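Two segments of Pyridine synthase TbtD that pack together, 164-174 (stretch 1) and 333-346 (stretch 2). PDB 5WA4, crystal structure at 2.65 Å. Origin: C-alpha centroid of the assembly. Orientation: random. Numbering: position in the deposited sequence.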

# COMPACT_ATOMS: atom_id res chain seq x y z
N LEU E 164 29.89 21.15 21.27
CA LEU E 164 29.17 19.89 21.46
C LEU E 164 29.00 19.07 20.16
O LEU E 164 29.19 17.85 20.18
N PRO E 165 28.65 19.73 19.04
CA PRO E 165 28.63 18.96 17.79
C PRO E 165 29.95 18.30 17.45
O PRO E 165 29.93 17.26 16.81
N THR E 166 31.06 18.88 17.88
CA THR E 166 32.38 18.36 17.53
C THR E 166 32.70 17.15 18.39
O THR E 166 33.40 16.24 17.96
N ILE E 167 32.18 17.13 19.61
CA ILE E 167 32.29 15.93 20.40
C ILE E 167 31.48 14.82 19.72
O ILE E 167 32.00 13.72 19.48
N ALA E 168 30.23 15.13 19.37
CA ALA E 168 29.38 14.18 18.68
C ALA E 168 30.00 13.70 17.38
O ALA E 168 29.90 12.52 17.05
N PHE E 169 30.67 14.58 16.65
CA PHE E 169 31.28 14.14 15.41
C PHE E 169 32.31 13.05 15.71
O PHE E 169 32.27 11.98 15.10
N ASP E 170 33.19 13.31 16.68
CA ASP E 170 34.23 12.36 17.05
C ASP E 170 33.63 11.00 17.47
O ASP E 170 33.98 9.96 16.90
N LEU E 171 32.72 11.00 18.45
CA LEU E 171 32.12 9.77 18.94
C LEU E 171 31.44 8.97 17.84
O LEU E 171 31.70 7.78 17.66
N VAL E 172 30.57 9.63 17.09
CA VAL E 172 29.85 8.97 16.00
C VAL E 172 30.80 8.32 15.00
O VAL E 172 30.65 7.16 14.66
N VAL E 173 31.80 9.06 14.54
CA VAL E 173 32.78 8.53 13.60
C VAL E 173 33.57 7.35 14.19
O VAL E 173 33.83 6.37 13.50
N ALA E 174 33.94 7.45 15.47
CA ALA E 174 34.83 6.48 16.10
C ALA E 174 34.15 5.12 16.25
O ALA E 174 34.75 4.07 15.96
N HIS E 333 18.20 17.20 15.50
CA HIS E 333 18.62 17.95 14.31
C HIS E 333 20.13 18.07 14.26
O HIS E 333 20.75 17.89 13.20
N GLN E 334 20.73 18.39 15.39
CA GLN E 334 22.18 18.49 15.42
C GLN E 334 22.78 17.11 15.13
O GLN E 334 23.75 17.00 14.37
N ARG E 335 22.19 16.06 15.72
CA ARG E 335 22.67 14.69 15.48
C ARG E 335 22.64 14.33 14.00
O ARG E 335 23.66 13.88 13.45
N PHE E 336 21.49 14.54 13.35
CA PHE E 336 21.41 14.26 11.92
C PHE E 336 22.41 15.06 11.09
O PHE E 336 22.98 14.55 10.14
N LEU E 337 22.66 16.31 11.49
CA LEU E 337 23.63 17.12 10.77
C LEU E 337 25.03 16.57 10.92
O LEU E 337 25.76 16.43 9.93
N VAL E 338 25.41 16.26 12.16
CA VAL E 338 26.69 15.60 12.41
C VAL E 338 26.88 14.27 11.62
O VAL E 338 27.94 14.06 11.01
N CYS E 339 25.87 13.39 11.59
CA CYS E 339 25.98 12.16 10.79
C CYS E 339 26.12 12.51 9.33
O CYS E 339 26.86 11.87 8.59
N HIS E 340 25.38 13.51 8.88
CA HIS E 340 25.43 13.83 7.47
C HIS E 340 26.85 14.32 7.11
O HIS E 340 27.40 13.95 6.06
N LEU E 341 27.45 15.11 7.99
CA LEU E 341 28.80 15.60 7.76
C LEU E 341 29.84 14.48 7.87
O LEU E 341 30.85 14.48 7.16
N ALA E 342 29.62 13.51 8.75
CA ALA E 342 30.55 12.38 8.83
C ALA E 342 30.55 11.66 7.51
O ALA E 342 31.61 11.39 6.95
N ALA E 343 29.36 11.40 6.97
CA ALA E 343 29.28 10.60 5.75
C ALA E 343 29.87 11.33 4.53
O ALA E 343 30.50 10.71 3.67
N ASP E 344 29.68 12.64 4.45
CA ASP E 344 30.36 13.43 3.42
C ASP E 344 31.89 13.30 3.55
O ASP E 344 32.57 13.03 2.58
N ALA E 345 32.41 13.48 4.76
CA ALA E 345 33.84 13.36 5.03
C ALA E 345 34.37 11.97 4.67
O ALA E 345 35.38 11.85 3.97
N ALA E 346 33.69 10.92 5.15
CA ALA E 346 34.08 9.55 4.84
C ALA E 346 34.11 9.31 3.35
O ALA E 346 35.03 8.72 2.83

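How does stretch 2 first meet its neighbour? Both stretches are helices, crossing at -55° with their axes 9.4 Å apart at closest approach. Gln 334 points toward stretch 1 with chi1 m and chi2 t, and its NE2 lies 3.7 Å from CG of Pro 165. Its OE1 is hydrogen-bonded to a residue just beyond the stretches.

What fills the center of the contact? Val 338, chi1 t, points toward stretch 1 and loses more surface to it than any other residue here. Its CG2 sits 3.6 Å from O of Pro 165. Its CG1 packs 4.3 Å from CB of Ala 168 and reaches 3.6 Å from CA of Phe 169, so the valine lies directly against the opposing backbone.

What does Phe 169 meet farther along? Phe 169, chi1 t, brings its ring across, with CE2 of Phe 169 4.0 Å from C of Leu 341 and 3.6 Å from CA of Ala 342, where the short side chain leaves the helix surface open. CB of Ala 342 also meets CG2 of Val 173 at 3.9 Å. Farther on, CB of Ala 345 lies at the ring edge, 4.5 Å from CZ of Phe 169.

Does any polar bond join the helices? None does; the contact rests chiefly on apolar packing.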

# COMPACT_ATOMS: atom_id res chain seq x y z
CB LEU E 164 27.79 20.12 22.09
CG LEU E 164 27.06 18.80 22.29
CD1 LEU E 164 28.00 17.76 22.99
CD2 LEU E 164 25.75 18.99 23.05
CB PRO E 165 28.28 20.02 16.74
CG PRO E 165 27.38 20.92 17.46
CD PRO E 165 27.97 21.03 18.85
CB THR E 166 33.50 19.43 17.70
OG1 THR E 166 33.07 20.66 17.10
CG2 THR E 166 34.82 18.98 17.03
CB ILE E 167 31.80 16.16 21.83
CG1 ILE E 167 32.73 17.18 22.52
CG2 ILE E 167 31.73 14.82 22.58
CD1 ILE E 167 32.31 17.57 23.96
CB ALA E 168 28.04 14.77 18.42
CB PHE E 169 31.93 15.31 14.67
CG PHE E 169 32.58 14.93 13.35
CD1 PHE E 169 33.92 14.56 13.30
CD2 PHE E 169 31.85 14.94 12.18
CE1 PHE E 169 34.52 14.22 12.09
CE2 PHE E 169 32.45 14.60 10.96
CZ PHE E 169 33.78 14.25 10.92
CB ASP E 170 35.11 12.91 18.19
CG ASP E 170 35.95 14.15 17.79
OD1 ASP E 170 36.21 14.38 16.60
OD2 ASP E 170 36.39 14.89 18.71
CB LEU E 171 31.11 10.05 20.05
CG LEU E 171 31.76 10.66 21.29
CD1 LEU E 171 30.76 10.83 22.44
CD2 LEU E 171 32.98 9.84 21.70
CB VAL E 172 28.90 9.97 15.29
CG1 VAL E 172 28.76 9.67 13.82
CG2 VAL E 172 27.56 10.00 15.99
CB VAL E 173 33.79 9.63 13.16
CG1 VAL E 173 34.88 9.05 12.25
CG2 VAL E 173 33.09 10.76 12.45
CB ALA E 174 35.30 6.98 17.45
CB HIS E 333 18.00 19.35 14.30
CG HIS E 333 18.37 20.15 13.10
ND1 HIS E 333 17.75 19.99 11.88
CD2 HIS E 333 19.35 21.06 12.90
CE1 HIS E 333 18.32 20.78 10.98
NE2 HIS E 333 19.28 21.45 11.58
CB GLN E 334 22.68 19.04 16.76
CG GLN E 334 22.40 20.52 17.02
CD GLN E 334 22.89 20.99 18.38
OE1 GLN E 334 22.41 20.55 19.43
NE2 GLN E 334 23.89 21.86 18.37
CB ARG E 335 21.86 13.67 16.27
CG ARG E 335 22.54 12.28 16.34
CD ARG E 335 21.52 11.14 16.51
NE ARG E 335 20.52 11.56 17.48
CZ ARG E 335 19.21 11.38 17.32
NH1 ARG E 335 18.76 10.76 16.24
NH2 ARG E 335 18.37 11.80 18.25
CB PHE E 336 19.99 14.46 11.42
CG PHE E 336 19.01 13.52 12.05
CD1 PHE E 336 19.20 12.14 11.95
CD2 PHE E 336 17.94 13.99 12.78
CE1 PHE E 336 18.32 11.25 12.56
CE2 PHE E 336 17.05 13.10 13.40
CZ PHE E 336 17.24 11.73 13.29
CB LEU E 337 23.59 18.57 11.26
CG LEU E 337 24.72 19.48 10.81
CD1 LEU E 337 24.61 19.71 9.32
CD2 LEU E 337 24.69 20.78 11.61
CB VAL E 338 26.88 15.36 13.90
CG1 VAL E 338 27.95 14.34 14.15
CG2 VAL E 338 27.21 16.68 14.58
CB CYS E 339 24.78 11.22 10.95
SG CYS E 339 24.42 10.62 12.62
CB HIS E 340 24.38 14.86 7.10
CG HIS E 340 24.36 15.17 5.65
ND1 HIS E 340 23.55 14.52 4.75
CD2 HIS E 340 25.10 16.04 4.91
CE1 HIS E 340 23.76 14.98 3.54
NE2 HIS E 340 24.71 15.91 3.61
CB LEU E 341 29.14 16.74 8.73
CG LEU E 341 28.36 18.04 8.47
CD1 LEU E 341 28.51 19.05 9.60
CD2 LEU E 341 28.80 18.63 7.14
CB ALA E 342 30.22 11.45 9.94
CB ALA E 343 27.83 10.17 5.48
CB ASP E 344 29.96 14.93 3.48
CG ASP E 344 28.68 15.24 2.69
OD1 ASP E 344 28.24 14.41 1.86
OD2 ASP E 344 28.11 16.34 2.89
CB ALA E 345 34.12 13.67 6.47
CB ALA E 346 33.15 8.57 5.51